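Local coordinates for ribonucleoside-diphosphate reductase (Sulfolobus acidocaldarius DSM 639, PDB 6QRZ), which is an R2-like ligand-binding oxidase of the ferritin-like superfamily with a manganese/iron cofactor, related to ribonucleotide reductase small subunits, at residues D77-L82 with P276-T280; L88-G92 with N154-Q158; V98-L103 with M169-R173; T186-Y191 with Q257-V262. All coordinates share one frame; numbering follows the deposited sequence.

Contact 1 of 4, residues D77-L82 with P276-T280; sequences DEKNYL and PFGLT
E78 and P276 bring the two backbones to 5.9 Å, CA to CA, where the start of helix 76-98 faces a type I' beta turn running from P276 to L279. The bond from L279 N to P276 O closes that turn, and both of its middle residues, F277 and G278, have positive phi, which glycine adopts readily and phenylalanine seldom. No hydrogen bond joins the segments. E78 lays its aliphatic stem on F277, with CG over one ring face, 4.3 Å from the ring centroid and 13° off the normal, a CH-pi contact displaced toward the rim. A glutamate suits this place because the methylenes of its extended chain can pack on the ring. The loop belongs to the connection between helices 247-261 and 281-301, so the contact ties a late part of this ferritin-like helical fold to an early helix; F277 also packs on I207 and L211 of helix 192-211. Y81 holds CG anti to its backbone N (chi1 178°), which directs the ring at the loop. Its CB meets P276 CG at 3.6 Å, its CD2 lies at the edge of the F277 ring, and its CE2 touches L279 CD1 at 3.8 Å. Exchanging Y81 for an alanine would probably leave a gap between the helix and the loop beside F277 and L279, L279 CD1 losing the ring it rests on. L82 CD1 meets F277 CZ at 4.1 Å.

Contact 2 of 4, residues L88-G92 with N154-Q158; sequences LFMAG and NPWYQ
L88 reaches from helix 76-98 across the ring of Y157, and each of its carbons meets something on the other segment. CB lies 4.1 Å from Y157 CE1, at the rim of the ring. At CG the chain begins to approach the side chain of N154, just ahead of helix 155-169, and both methyls border that side chain. CD2 also covers the Y157 ring: it stands over the centre, 3.8 Å from the centroid and 10° off the normal, a nearly perpendicular CH-pi contact. A leucine suits the place because its fork presents one methyl to the ring while both line N154. The helix it belongs to is one of those that hold the metal site in this ferritin-like fold, since E93, a manganese ligand, directly follows G92, and the F89 side chain is about 6 Å from the manganese ion. A chi1 of -165° turns the Y157 ring away from its own backbone N and toward helix 76-98. There A91 CB meets Y157 CE2 at 3.7 Å, close to the ring plane, and the small alanine lets the aromatic come up beside the helix. The modelled position of the Y157 hydroxyl against the L88 carbonyl is doubtful. M90 and A91 also pack on T35 of the second subunit.

Contact 3 of 4, residues V98-L103 with M169-R173; sequences VDITPL and MWKLR
P102 and W170 form the centre of this contact: P102 CG stands over the indole, 3.6 Å from the centroid of the six-membered ring and 21° off its normal. A proline suits the place on two counts: in the first turn of helix 100-109 its lack of an N-H costs nothing, and its polarised CH groups pack well on an aromatic face. At the indole edge, W170 NE1 gives a weak, bent hydrogen bond to D99 OD1, 3.0 Å long, with the carboxylate plane turned 82° from the ring. The same oxygen is held by NE2 of H29 of the second subunit, which probably fixes the carboxylate more firmly than the indole does. With an alanine in place of W170, P102 would probably lose its aromatic cover and D99 would keep, of these two partners, H29 of the second subunit alone. Around this core, M169 is bent at chi2 (-53°) and again at chi3, which brings its CE to 3.9 Å from L103 CB. Its CG lies 3.7 Å from D99 CB. L172 CB meets P102 CB at 3.9 Å, and L172 CD1 runs beside L103 CD1. Farther out, A184 of helix 178-190 backs M169, and L119 of helix 113-139 backs L103. W170 and T101 also pack on S105 and I108 of the second subunit respectively. The arrangement packs together two interruptions in the all-helical, ferritin-like R2 fold, between helices 76-98 and 100-109 and between 155-169 and 171-174, at the subunit interface.

Contact 4 of 4, residues T186-Y191 with Q257-V262; sequences TTYNLY and QFNKLV
Y191 has its CG opposite the backbone N (chi1 -178°) and L261 has its CG opposite the carbonyl carbon (chi1 -68°), and with these torsions the two side chains run antiparallel alongside one another. The Y191 ring comes to lie beside helix 247-261 with L261 CB over one face, toward the rim. The leucine torsion places the methyls: L261 CD1 reaches Y191 CB at 3.6 Å, and CD2 meets T187 CG2 at 3.6 Å. F258 CE1 lies at the edge of the Y191 ring, 3.9 Å from Y191 CB, and V262 CG1 comes within 4.1 Å of Y191 CE1. The threonines suit a buried helix surface because their hydroxyls bond back to their own helix: T186 OG1 to the carbonyls of A182 and V183, T187 OG1 to that of V183. Q257, bent at chi2, has its CG beside both hydroxyls, and its NE2 bonds weakly to E164 of helix 155-169. Y191 N bonds to T186 O in a wider pi-type turn. The short axes cross at -78°, nearly a right angle, 9.9 Å apart at closest; here helix 247-261 packs across the C-terminal part of helix 178-190 in the ferritin-like R2 fold.

In the fold
Helix 76-98 supplies the first segments of contacts 1 and 2, and its last residue, V98, begins contact 3. Contact 2 closes first, on helix 155-169, and contact 3 soon after, on helix 171-174. Their segments alternate along the chain, so the two loops cross, and both contacts touch the second subunit. Contact 4 then opens on helix 178-190 and closes on helix 247-261, in series with contacts 2 and 3; it touches contact 3 where Y188 packs on I100 and M169. Contact 1 closes last, before helix 281-301, and its loop encloses all the others. Contacts 1 and 3 lie on opposite sides of the chain's centre, 35 Å apart between centres.

Contact 1 of 4, residues D77-L82 with P276-T280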
loop_
_atom_site.group_PDB
_atom_site.type_symbol
_atom_site.label_atom_id
_atom_site.label_comp_id
_atom_site.label_asym_id
_atom_site.label_seq_id
_atom_site.Cartn_x
_atom_site.Cartn_y
_atom_site.Cartn_z
ATOM N N ASP A 77 2.001 -2.037 -37.718
ATOM C CA ASP A 77 1.117 -2.990 -37.060
ATOM C C ASP A 77 1.747 -3.551 -35.789
ATOM O O ASP A 77 1.049 -3.772 -34.794
ATOM C CB ASP A 77 0.754 -4.121 -38.023
ATOM C CG ASP A 77 -0.420 -4.951 -37.535
ATOM O OD1 ASP A 77 -1.034 -4.580 -36.512
ATOM O OD2 ASP A 77 -0.730 -5.976 -38.177
ATOM N N GLU A 78 3.062 -3.787 -35.805
ATOM C CA GLU A 78 3.737 -4.288 -34.611
ATOM C C GLU A 78 3.708 -3.257 -33.489
ATOM O O GLU A 78 3.570 -3.615 -32.314
ATOM C CB GLU A 78 5.175 -4.683 -34.945
ATOM C CG GLU A 78 5.289 -5.901 -35.849
ATOM C CD GLU A 78 6.717 -6.179 -36.279
ATOM O OE1 GLU A 78 7.609 -5.377 -35.933
ATOM O OE2 GLU A 78 6.946 -7.199 -36.962
ATOM N N LYS A 79 3.838 -1.972 -33.831
ATOM C CA LYS A 79 3.686 -0.926 -32.827
ATOM C C LYS A 79 2.246 -0.824 -32.344
ATOM O O LYS A 79 2.003 -0.396 -31.210
ATOM C CB LYS A 79 4.153 0.418 -33.386
ATOM C CG LYS A 79 5.647 0.503 -33.645
ATOM C CD LYS A 79 6.056 1.905 -34.073
ATOM C CE LYS A 79 5.366 2.319 -35.361
ATOM N NZ LYS A 79 5.784 3.679 -35.800
ATOM N N ASN A 80 1.283 -1.213 -33.183
ATOM C CA ASN A 80 -0.121 -1.129 -32.794
ATOM C C ASN A 80 -0.484 -2.224 -31.798
ATOM O O ASN A 80 -1.212 -1.974 -30.831
ATOM C CB ASN A 80 -1.009 -1.207 -34.036
ATOM C CG ASN A 80 -2.460 -0.873 -33.742
ATOM O OD1 ASN A 80 -2.793 -0.404 -32.655
ATOM N ND2 ASN A 80 -3.329 -1.104 -34.719
ATOM N N TYR A 81 0.015 -3.443 -32.016
ATOM C CA TYR A 81 -0.283 -4.533 -31.091
ATOM C C TYR A 81 0.499 -4.386 -29.793
ATOM O O TYR A 81 -0.023 -4.679 -28.712
ATOM C CB TYR A 81 0.016 -5.879 -31.748
ATOM C CG TYR A 81 -0.211 -7.065 -30.839
ATOM C CD1 TYR A 81 -1.494 -7.534 -30.585
ATOM C CD2 TYR A 81 0.856 -7.721 -30.240
ATOM C CE1 TYR A 81 -1.708 -8.617 -29.754
ATOM C CE2 TYR A 81 0.652 -8.807 -29.408
ATOM C CZ TYR A 81 -0.631 -9.250 -29.169
ATOM O OH TYR A 81 -0.841 -10.330 -28.343
ATOM N N LEU A 82 1.757 -3.942 -29.879
ATOM C CA LEU A 82 2.543 -3.718 -28.669
ATOM C C LEU A 82 1.918 -2.628 -27.810
ATOM O O LEU A 82 1.804 -2.778 -26.588
ATOM C CB LEU A 82 3.984 -3.362 -29.040
ATOM C CG LEU A 82 5.028 -3.315 -27.919
ATOM C CD1 LEU A 82 6.376 -3.784 -28.439
ATOM C CD2 LEU A 82 5.151 -1.916 -27.331
ATOM N N PRO A 276 0.943 -10.293 -35.148
ATOM C CA PRO A 276 2.333 -9.912 -35.429
ATOM C C PRO A 276 3.329 -10.595 -34.507
ATOM O O PRO A 276 2.952 -11.450 -33.697
ATOM C CB PRO A 276 2.326 -8.394 -35.215
ATOM C CG PRO A 276 1.257 -8.181 -34.202
ATOM C CD PRO A 276 0.194 -9.209 -34.489
ATOM N N PHE A 277 4.604 -10.221 -34.630
ATOM C CA PHE A 277 5.684 -10.760 -33.802
ATOM C C PHE A 277 5.789 -12.280 -33.913
ATOM O O PHE A 277 6.298 -12.942 -33.007
ATOM C CB PHE A 277 5.523 -10.348 -32.335
ATOM C CG PHE A 277 5.552 -8.863 -32.112
ATOM C CD1 PHE A 277 6.755 -8.178 -32.088
ATOM C CD2 PHE A 277 4.380 -8.153 -31.912
ATOM C CE1 PHE A 277 6.791 -6.811 -31.880
ATOM C CE2 PHE A 277 4.407 -6.782 -31.701
ATOM C CZ PHE A 277 5.615 -6.111 -31.685
ATOM N N GLY A 278 5.319 -12.843 -35.024
ATOM C CA GLY A 278 5.326 -14.284 -35.193
ATOM C C GLY A 278 4.431 -15.028 -34.228
ATOM O O GLY A 278 4.718 -16.179 -33.884
ATOM N N LEU A 279 3.350 -14.398 -33.776
ATOM C CA LEU A 279 2.439 -15.009 -32.822
ATOM C C LEU A 279 1.303 -15.719 -33.545
ATOM O O LEU A 279 0.761 -15.211 -34.530
ATOM C CB LEU A 279 1.871 -13.955 -31.870
ATOM C CG LEU A 279 2.865 -13.292 -30.915
ATOM C CD1 LEU A 279 2.188 -12.186 -30.121
ATOM C CD2 LEU A 279 3.480 -14.324 -29.983
ATOM N N THR A 280 0.950 -16.900 -33.043
ATOM C CA THR A 280 -0.150 -17.690 -33.582
ATOM C C THR A 280 -1.385 -17.507 -32.716
ATOM O O THR A 280 -1.291 -17.636 -31.486
ATOM C CB THR A 280 0.229 -19.168 -33.637
ATOM O OG1 THR A 280 1.404 -19.332 -34.441
ATOM C CG2 THR A 280 -0.903 -19.992 -34.233
#

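Contact 2 of 4, residues L88-G92 with N154-Q158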
loop_
_atom_site.group_PDB
_atom_site.type_symbol
_atom_site.label_atom_id
_atom_site.label_comp_id
_atom_site.label_asym_id
_atom_site.label_seq_id
_atom_site.Cartn_x
_atom_site.Cartn_y
_atom_site.Cartn_z
ATOM N N LEU A 88 -3.327 -2.564 -22.181
ATOM C CA LEU A 88 -4.151 -3.468 -21.387
ATOM C C LEU A 88 -3.632 -3.571 -19.958
ATOM O O LEU A 88 -4.402 -3.461 -18.997
ATOM C CB LEU A 88 -4.202 -4.846 -22.045
ATOM C CG LEU A 88 -4.896 -4.908 -23.406
ATOM C CD1 LEU A 88 -4.907 -6.331 -23.941
ATOM C CD2 LEU A 88 -6.308 -4.352 -23.311
ATOM N N PHE A 89 -2.324 -3.781 -19.796
ATOM C CA PHE A 89 -1.759 -3.867 -18.453
ATOM C C PHE A 89 -1.887 -2.537 -17.719
ATOM O O PHE A 89 -2.398 -2.486 -16.596
ATOM C CB PHE A 89 -0.298 -4.313 -18.522
ATOM C CG PHE A 89 -0.126 -5.781 -18.783
ATOM C CD1 PHE A 89 -0.273 -6.701 -17.757
ATOM C CD2 PHE A 89 0.186 -6.244 -20.050
ATOM C CE1 PHE A 89 -0.116 -8.054 -17.992
ATOM C CE2 PHE A 89 0.345 -7.596 -20.292
ATOM C CZ PHE A 89 0.194 -8.500 -19.261
ATOM N N MET A 90 -1.444 -1.446 -18.353
ATOM C CA MET A 90 -1.486 -0.137 -17.705
ATOM C C MET A 90 -2.901 0.227 -17.273
ATOM O O MET A 90 -3.095 0.872 -16.236
ATOM C CB MET A 90 -0.923 0.930 -18.643
ATOM C CG MET A 90 -0.785 2.300 -18.006
ATOM S SD MET A 90 -0.337 3.569 -19.200
ATOM C CE MET A 90 -1.785 3.558 -20.253
ATOM N N ALA A 91 -3.904 -0.178 -18.054
ATOM C CA ALA A 91 -5.287 0.008 -17.630
ATOM C C ALA A 91 -5.612 -0.867 -16.427
ATOM O O ALA A 91 -6.330 -0.439 -15.515
ATOM C CB ALA A 91 -6.238 -0.301 -18.785
ATOM N N GLY A 92 -5.091 -2.090 -16.406
ATOM C CA GLY A 92 -5.370 -3.018 -15.330
ATOM C C GLY A 92 -4.608 -2.729 -14.057
ATOM O O GLY A 92 -5.151 -2.887 -12.960
ATOM N N ASN A 154 -11.154 -4.678 -27.782
ATOM C CA ASN A 154 -11.455 -5.924 -27.080
ATOM C C ASN A 154 -12.484 -5.652 -25.991
ATOM O O ASN A 154 -12.139 -5.148 -24.910
ATOM C CB ASN A 154 -10.191 -6.552 -26.499
ATOM C CG ASN A 154 -9.220 -5.520 -25.969
ATOM O OD1 ASN A 154 -9.570 -4.354 -25.795
ATOM N ND2 ASN A 154 -7.988 -5.943 -25.710
ATOM N N PRO A 155 -13.758 -5.975 -26.234
ATOM C CA PRO A 155 -14.789 -5.700 -25.222
ATOM C C PRO A 155 -14.724 -6.621 -24.018
ATOM O O PRO A 155 -15.291 -6.276 -22.974
ATOM C CB PRO A 155 -16.098 -5.887 -25.996
ATOM C CG PRO A 155 -15.752 -6.874 -27.055
ATOM C CD PRO A 155 -14.325 -6.586 -27.449
ATOM N N TRP A 156 -14.068 -7.781 -24.127
ATOM C CA TRP A 156 -13.892 -8.633 -22.954
ATOM C C TRP A 156 -13.117 -7.909 -21.864
ATOM O O TRP A 156 -13.375 -8.115 -20.673
ATOM C CB TRP A 156 -13.178 -9.933 -23.337
ATOM C CG TRP A 156 -11.735 -9.751 -23.723
ATOM C CD1 TRP A 156 -11.237 -9.617 -24.986
ATOM C CD2 TRP A 156 -10.607 -9.686 -22.839
ATOM N NE1 TRP A 156 -9.870 -9.471 -24.943
ATOM C CE2 TRP A 156 -9.460 -9.508 -23.637
ATOM C CE3 TRP A 156 -10.458 -9.756 -21.449
ATOM C CZ2 TRP A 156 -8.182 -9.401 -23.093
ATOM C CZ3 TRP A 156 -9.188 -9.650 -20.912
ATOM C CH2 TRP A 156 -8.067 -9.475 -21.732
ATOM N N TYR A 157 -12.167 -7.059 -22.254
ATOM C CA TYR A 157 -11.435 -6.250 -21.292
ATOM C C TYR A 157 -12.306 -5.159 -20.688
ATOM O O TYR A 157 -12.014 -4.685 -19.585
ATOM C CB TYR A 157 -10.206 -5.640 -21.966
ATOM C CG TYR A 157 -9.198 -5.075 -21.000
ATOM C CD1 TYR A 157 -8.309 -5.906 -20.334
ATOM C CD2 TYR A 157 -9.131 -3.713 -20.759
ATOM C CE1 TYR A 157 -7.385 -5.393 -19.452
ATOM C CE2 TYR A 157 -8.211 -3.191 -19.878
ATOM C CZ TYR A 157 -7.340 -4.034 -19.228
ATOM O OH TYR A 157 -6.423 -3.516 -18.347
ATOM N N GLN A 158 -13.367 -4.751 -21.388
ATOM C CA GLN A 158 -14.330 -3.815 -20.821
ATOM C C GLN A 158 -15.294 -4.519 -19.875
ATOM O O GLN A 158 -15.678 -3.958 -18.844
ATOM C CB GLN A 158 -15.101 -3.117 -21.943
ATOM C CG GLN A 158 -16.242 -2.234 -21.466
ATOM C CD GLN A 158 -17.116 -1.744 -22.604
ATOM O OE1 GLN A 158 -17.036 -2.246 -23.725
ATOM N NE2 GLN A 158 -17.957 -0.755 -22.322
#

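Contact 3 of 4, residues V98-L103 with M169-R173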
loop_
_atom_site.group_PDB
_atom_site.type_symbol
_atom_site.label_atom_id
_atom_site.label_comp_id
_atom_site.label_asym_id
_atom_site.label_seq_id
_atom_site.Cartn_x
_atom_site.Cartn_y
_atom_site.Cartn_z
ATOM N N VAL A 98 -6.821 0.157 -7.247
ATOM C CA VAL A 98 -7.926 0.842 -6.591
ATOM C C VAL A 98 -9.061 -0.102 -6.212
ATOM O O VAL A 98 -9.914 0.282 -5.396
ATOM C CB VAL A 98 -8.463 2.000 -7.458
ATOM C CG1 VAL A 98 -7.385 3.052 -7.661
ATOM C CG2 VAL A 98 -8.952 1.479 -8.792
ATOM N N ASP A 99 -9.107 -1.310 -6.768
ATOM C CA ASP A 99 -10.066 -2.320 -6.340
ATOM C C ASP A 99 -9.555 -3.151 -5.171
ATOM O O ASP A 99 -10.298 -3.991 -4.654
ATOM C CB ASP A 99 -10.426 -3.241 -7.510
ATOM C CG ASP A 99 -11.266 -2.543 -8.557
ATOM O OD1 ASP A 99 -12.041 -1.637 -8.188
ATOM O OD2 ASP A 99 -11.151 -2.895 -9.749
ATOM N N ILE A 100 -8.308 -2.935 -4.748
ATOM C CA ILE A 100 -7.765 -3.644 -3.599
ATOM C C ILE A 100 -8.329 -3.102 -2.293
ATOM O O ILE A 100 -8.233 -3.766 -1.255
ATOM C CB ILE A 100 -6.228 -3.552 -3.613
ATOM C CG1 ILE A 100 -5.608 -4.588 -2.675
ATOM C CG2 ILE A 100 -5.786 -2.149 -3.229
ATOM C CD1 ILE A 100 -5.964 -6.013 -3.027
ATOM N N THR A 101 -8.929 -1.911 -2.323
ATOM C CA THR A 101 -9.387 -1.271 -1.090
ATOM C C THR A 101 -10.457 -2.074 -0.356
ATOM O O THR A 101 -10.342 -2.225 0.873
ATOM C CB THR A 101 -9.864 0.152 -1.401
ATOM O OG1 THR A 101 -8.791 0.895 -1.992
ATOM C CG2 THR A 101 -10.317 0.852 -0.130
ATOM N N PRO A 102 -11.504 -2.604 -1.005
ATOM C CA PRO A 102 -12.465 -3.423 -0.249
ATOM C C PRO A 102 -11.855 -4.687 0.322
ATOM O O PRO A 102 -12.250 -5.119 1.412
ATOM C CB PRO A 102 -13.551 -3.744 -1.285
ATOM C CG PRO A 102 -13.398 -2.720 -2.341
ATOM C CD PRO A 102 -11.937 -2.425 -2.403
ATOM N N LEU A 103 -10.900 -5.297 -0.383
ATOM C CA LEU A 103 -10.260 -6.504 0.127
ATOM C C LEU A 103 -9.409 -6.201 1.354
ATOM O O LEU A 103 -9.333 -7.016 2.280
ATOM C CB LEU A 103 -9.420 -7.151 -0.974
ATOM C CG LEU A 103 -8.741 -8.479 -0.642
ATOM C CD1 LEU A 103 -9.759 -9.491 -0.144
ATOM C CD2 LEU A 103 -8.002 -9.012 -1.858
ATOM N N MET A 169 -15.294 -6.778 -6.333
ATOM C CA MET A 169 -14.440 -6.245 -5.277
ATOM C C MET A 169 -15.236 -5.342 -4.345
ATOM O O MET A 169 -15.275 -5.562 -3.130
ATOM C CB MET A 169 -13.253 -5.491 -5.881
ATOM C CG MET A 169 -12.345 -6.341 -6.753
ATOM S SD MET A 169 -11.747 -7.833 -5.941
ATOM C CE MET A 169 -10.731 -7.141 -4.642
ATOM N N TRP A 170 -15.896 -4.325 -4.901
ATOM C CA TRP A 170 -16.667 -3.397 -4.083
ATOM C C TRP A 170 -17.954 -4.004 -3.541
ATOM O O TRP A 170 -18.687 -3.311 -2.826
ATOM C CB TRP A 170 -16.971 -2.128 -4.880
ATOM C CG TRP A 170 -15.743 -1.314 -5.147
ATOM C CD1 TRP A 170 -14.983 -1.320 -6.280
ATOM C CD2 TRP A 170 -15.120 -0.385 -4.251
ATOM N NE1 TRP A 170 -13.929 -0.447 -6.148
ATOM C CE2 TRP A 170 -13.992 0.139 -4.911
ATOM C CE3 TRP A 170 -15.411 0.058 -2.956
ATOM C CZ2 TRP A 170 -13.153 1.084 -4.321
ATOM C CZ3 TRP A 170 -14.576 0.994 -2.371
ATOM C CH2 TRP A 170 -13.462 1.497 -3.053
ATOM N N LYS A 171 -18.253 -5.267 -3.860
ATOM C CA LYS A 171 -19.296 -5.983 -3.136
ATOM C C LYS A 171 -18.829 -6.387 -1.745
ATOM O O LYS A 171 -19.664 -6.634 -0.868
ATOM C CB LYS A 171 -19.736 -7.218 -3.923
ATOM C CG LYS A 171 -21.064 -7.812 -3.483
ATOM C CD LYS A 171 -21.437 -9.007 -4.346
ATOM C CE LYS A 171 -22.763 -9.616 -3.916
ATOM N NZ LYS A 171 -23.085 -10.846 -4.692
ATOM N N LEU A 172 -17.512 -6.456 -1.528
ATOM C CA LEU A 172 -16.989 -6.720 -0.193
ATOM C C LEU A 172 -17.241 -5.550 0.747
ATOM O O LEU A 172 -17.338 -5.747 1.965
ATOM C CB LEU A 172 -15.492 -7.020 -0.265
ATOM C CG LEU A 172 -15.052 -8.197 -1.132
ATOM C CD1 LEU A 172 -13.535 -8.266 -1.204
ATOM C CD2 LEU A 172 -15.619 -9.488 -0.584
ATOM N N ARG A 173 -17.341 -4.333 0.209
ATOM C CA ARG A 173 -17.580 -3.167 1.054
ATOM C C ARG A 173 -18.951 -3.235 1.713
ATOM O O ARG A 173 -19.095 -2.907 2.897
ATOM C CB ARG A 173 -17.443 -1.885 0.232
ATOM C CG ARG A 173 -17.601 -0.606 1.043
ATOM C CD ARG A 173 -17.490 0.635 0.165
ATOM N NE ARG A 173 -18.616 0.762 -0.757
ATOM C CZ ARG A 173 -18.755 1.748 -1.637
ATOM N NH1 ARG A 173 -17.837 2.701 -1.721
ATOM N NH2 ARG A 173 -19.814 1.782 -2.435
#

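Contact 4 of 4, residues T186-Y191 with Q257-V262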
loop_
_atom_site.group_PDB
_atom_site.type_symbol
_atom_site.label_atom_id
_atom_site.label_comp_id
_atom_site.label_asym_id
_atom_site.label_seq_id
_atom_site.Cartn_x
_atom_site.Cartn_y
_atom_site.Cartn_z
ATOM N N THR A 186 -11.138 -14.726 -7.111
ATOM C CA THR A 186 -11.137 -15.407 -8.404
ATOM C C THR A 186 -11.158 -14.407 -9.553
ATOM O O THR A 186 -10.454 -14.584 -10.555
ATOM C CB THR A 186 -12.330 -16.359 -8.503
ATOM O OG1 THR A 186 -13.532 -15.660 -8.156
ATOM C CG2 THR A 186 -12.150 -17.545 -7.570
ATOM N N THR A 187 -11.958 -13.350 -9.426
ATOM C CA THR A 187 -12.034 -12.294 -10.428
ATOM C C THR A 187 -10.839 -11.351 -10.381
ATOM O O THR A 187 -10.809 -10.366 -11.126
ATOM C CB THR A 187 -13.328 -11.495 -10.239
ATOM O OG1 THR A 187 -14.374 -12.374 -9.809
ATOM C CG2 THR A 187 -13.760 -10.817 -11.533
ATOM N N TYR A 188 -9.847 -11.631 -9.540
ATOM C CA TYR A 188 -8.797 -10.660 -9.273
ATOM C C TYR A 188 -7.417 -11.304 -9.294
ATOM O O TYR A 188 -6.526 -10.849 -10.018
ATOM C CB TYR A 188 -9.067 -9.986 -7.929
ATOM C CG TYR A 188 -8.058 -8.950 -7.523
ATOM C CD1 TYR A 188 -7.797 -7.856 -8.331
ATOM C CD2 TYR A 188 -7.384 -9.053 -6.317
ATOM C CE1 TYR A 188 -6.882 -6.902 -7.955
ATOM C CE2 TYR A 188 -6.469 -8.101 -5.933
ATOM C CZ TYR A 188 -6.218 -7.027 -6.756
ATOM O OH TYR A 188 -5.303 -6.071 -6.382
ATOM N N ASN A 189 -7.231 -12.363 -8.509
ATOM C CA ASN A 189 -5.941 -13.035 -8.416
ATOM C C ASN A 189 -5.843 -14.282 -9.280
ATOM O O ASN A 189 -4.736 -14.660 -9.676
ATOM C CB ASN A 189 -5.645 -13.416 -6.961
ATOM C CG ASN A 189 -5.424 -12.207 -6.076
ATOM O OD1 ASN A 189 -6.188 -11.957 -5.143
ATOM N ND2 ASN A 189 -4.372 -11.450 -6.362
ATOM N N LEU A 190 -6.969 -14.927 -9.584
ATOM C CA LEU A 190 -6.932 -16.176 -10.338
ATOM C C LEU A 190 -6.879 -15.924 -11.840
ATOM O O LEU A 190 -5.915 -16.306 -12.511
ATOM C CB LEU A 190 -8.144 -17.041 -9.984
ATOM C CG LEU A 190 -8.018 -17.961 -8.769
ATOM C CD1 LEU A 190 -8.021 -17.179 -7.462
ATOM C CD2 LEU A 190 -9.132 -18.986 -8.792
ATOM N N TYR A 191 -7.913 -15.288 -12.387
ATOM C CA TYR A 191 -7.992 -15.099 -13.829
ATOM C C TYR A 191 -7.265 -13.845 -14.295
ATOM O O TYR A 191 -6.580 -13.874 -15.322
ATOM C CB TYR A 191 -9.456 -15.048 -14.272
ATOM C CG TYR A 191 -9.639 -14.898 -15.764
ATOM C CD1 TYR A 191 -9.515 -15.992 -16.611
ATOM C CD2 TYR A 191 -9.940 -13.665 -16.327
ATOM C CE1 TYR A 191 -9.683 -15.861 -17.978
ATOM C CE2 TYR A 191 -10.109 -13.523 -17.691
ATOM C CZ TYR A 191 -9.981 -14.625 -18.511
ATOM O OH TYR A 191 -10.148 -14.487 -19.871
ATOM N N GLN A 257 -17.745 -18.395 -10.468
ATOM C CA GLN A 257 -17.164 -17.132 -10.903
ATOM C C GLN A 257 -16.063 -17.358 -11.932
ATOM O O GLN A 257 -15.922 -16.576 -12.880
ATOM C CB GLN A 257 -16.626 -16.360 -9.699
ATOM C CG GLN A 257 -16.091 -14.982 -10.041
ATOM C CD GLN A 257 -17.176 -14.030 -10.508
ATOM O OE1 GLN A 257 -18.335 -14.150 -10.111
ATOM N NE2 GLN A 257 -16.804 -13.081 -11.359
ATOM N N PHE A 258 -15.277 -18.424 -11.768
ATOM C CA PHE A 258 -14.207 -18.699 -12.720
ATOM C C PHE A 258 -14.755 -19.192 -14.053
ATOM O O PHE A 258 -14.131 -18.975 -15.097
ATOM C CB PHE A 258 -13.227 -19.715 -12.131
ATOM C CG PHE A 258 -11.920 -19.789 -12.863
ATOM C CD1 PHE A 258 -10.998 -18.760 -12.764
ATOM C CD2 PHE A 258 -11.609 -20.887 -13.644
ATOM C CE1 PHE A 258 -9.793 -18.824 -13.435
ATOM C CE2 PHE A 258 -10.405 -20.957 -14.315
ATOM C CZ PHE A 258 -9.496 -19.924 -14.211
ATOM N N ASN A 259 -15.912 -19.857 -14.039
ATOM C CA ASN A 259 -16.586 -20.220 -15.278
ATOM C C ASN A 259 -17.335 -19.049 -15.895
ATOM O O ASN A 259 -17.626 -19.079 -17.095
ATOM C CB ASN A 259 -17.555 -21.379 -15.036
ATOM C CG ASN A 259 -16.845 -22.706 -14.859
ATOM O OD1 ASN A 259 -15.813 -22.958 -15.481
ATOM N ND2 ASN A 259 -17.395 -23.564 -14.009
ATOM N N LYS A 260 -17.657 -18.024 -15.103
ATOM C CA LYS A 260 -18.298 -16.833 -15.647
ATOM C C LYS A 260 -17.288 -15.897 -16.296
ATOM O O LYS A 260 -17.628 -15.188 -17.251
ATOM C CB LYS A 260 -19.070 -16.100 -14.545
ATOM C CG LYS A 260 -19.922 -14.941 -15.043
ATOM C CD LYS A 260 -20.792 -14.369 -13.936
ATOM C CE LYS A 260 -19.953 -13.748 -12.833
ATOM N NZ LYS A 260 -20.792 -13.241 -11.710
ATOM N N LEU A 261 -16.048 -15.884 -15.802
ATOM C CA LEU A 261 -15.023 -15.028 -16.388
ATOM C C LEU A 261 -14.602 -15.533 -17.762
ATOM O O LEU A 261 -14.476 -14.749 -18.711
ATOM C CB LEU A 261 -13.818 -14.941 -15.453
ATOM C CG LEU A 261 -14.074 -14.200 -14.144
ATOM C CD1 LEU A 261 -12.858 -14.286 -13.246
ATOM C CD2 LEU A 261 -14.438 -12.757 -14.433
ATOM N N VAL A 262 -14.377 -16.843 -17.888
ATOM C CA VAL A 262 -14.031 -17.424 -19.180
ATOM C C VAL A 262 -15.176 -17.348 -20.176
ATOM O O VAL A 262 -14.955 -17.544 -21.376
ATOM C CB VAL A 262 -13.579 -18.889 -19.013
ATOM C CG1 VAL A 262 -12.365 -18.968 -18.098
ATOM C CG2 VAL A 262 -14.717 -19.738 -18.471
#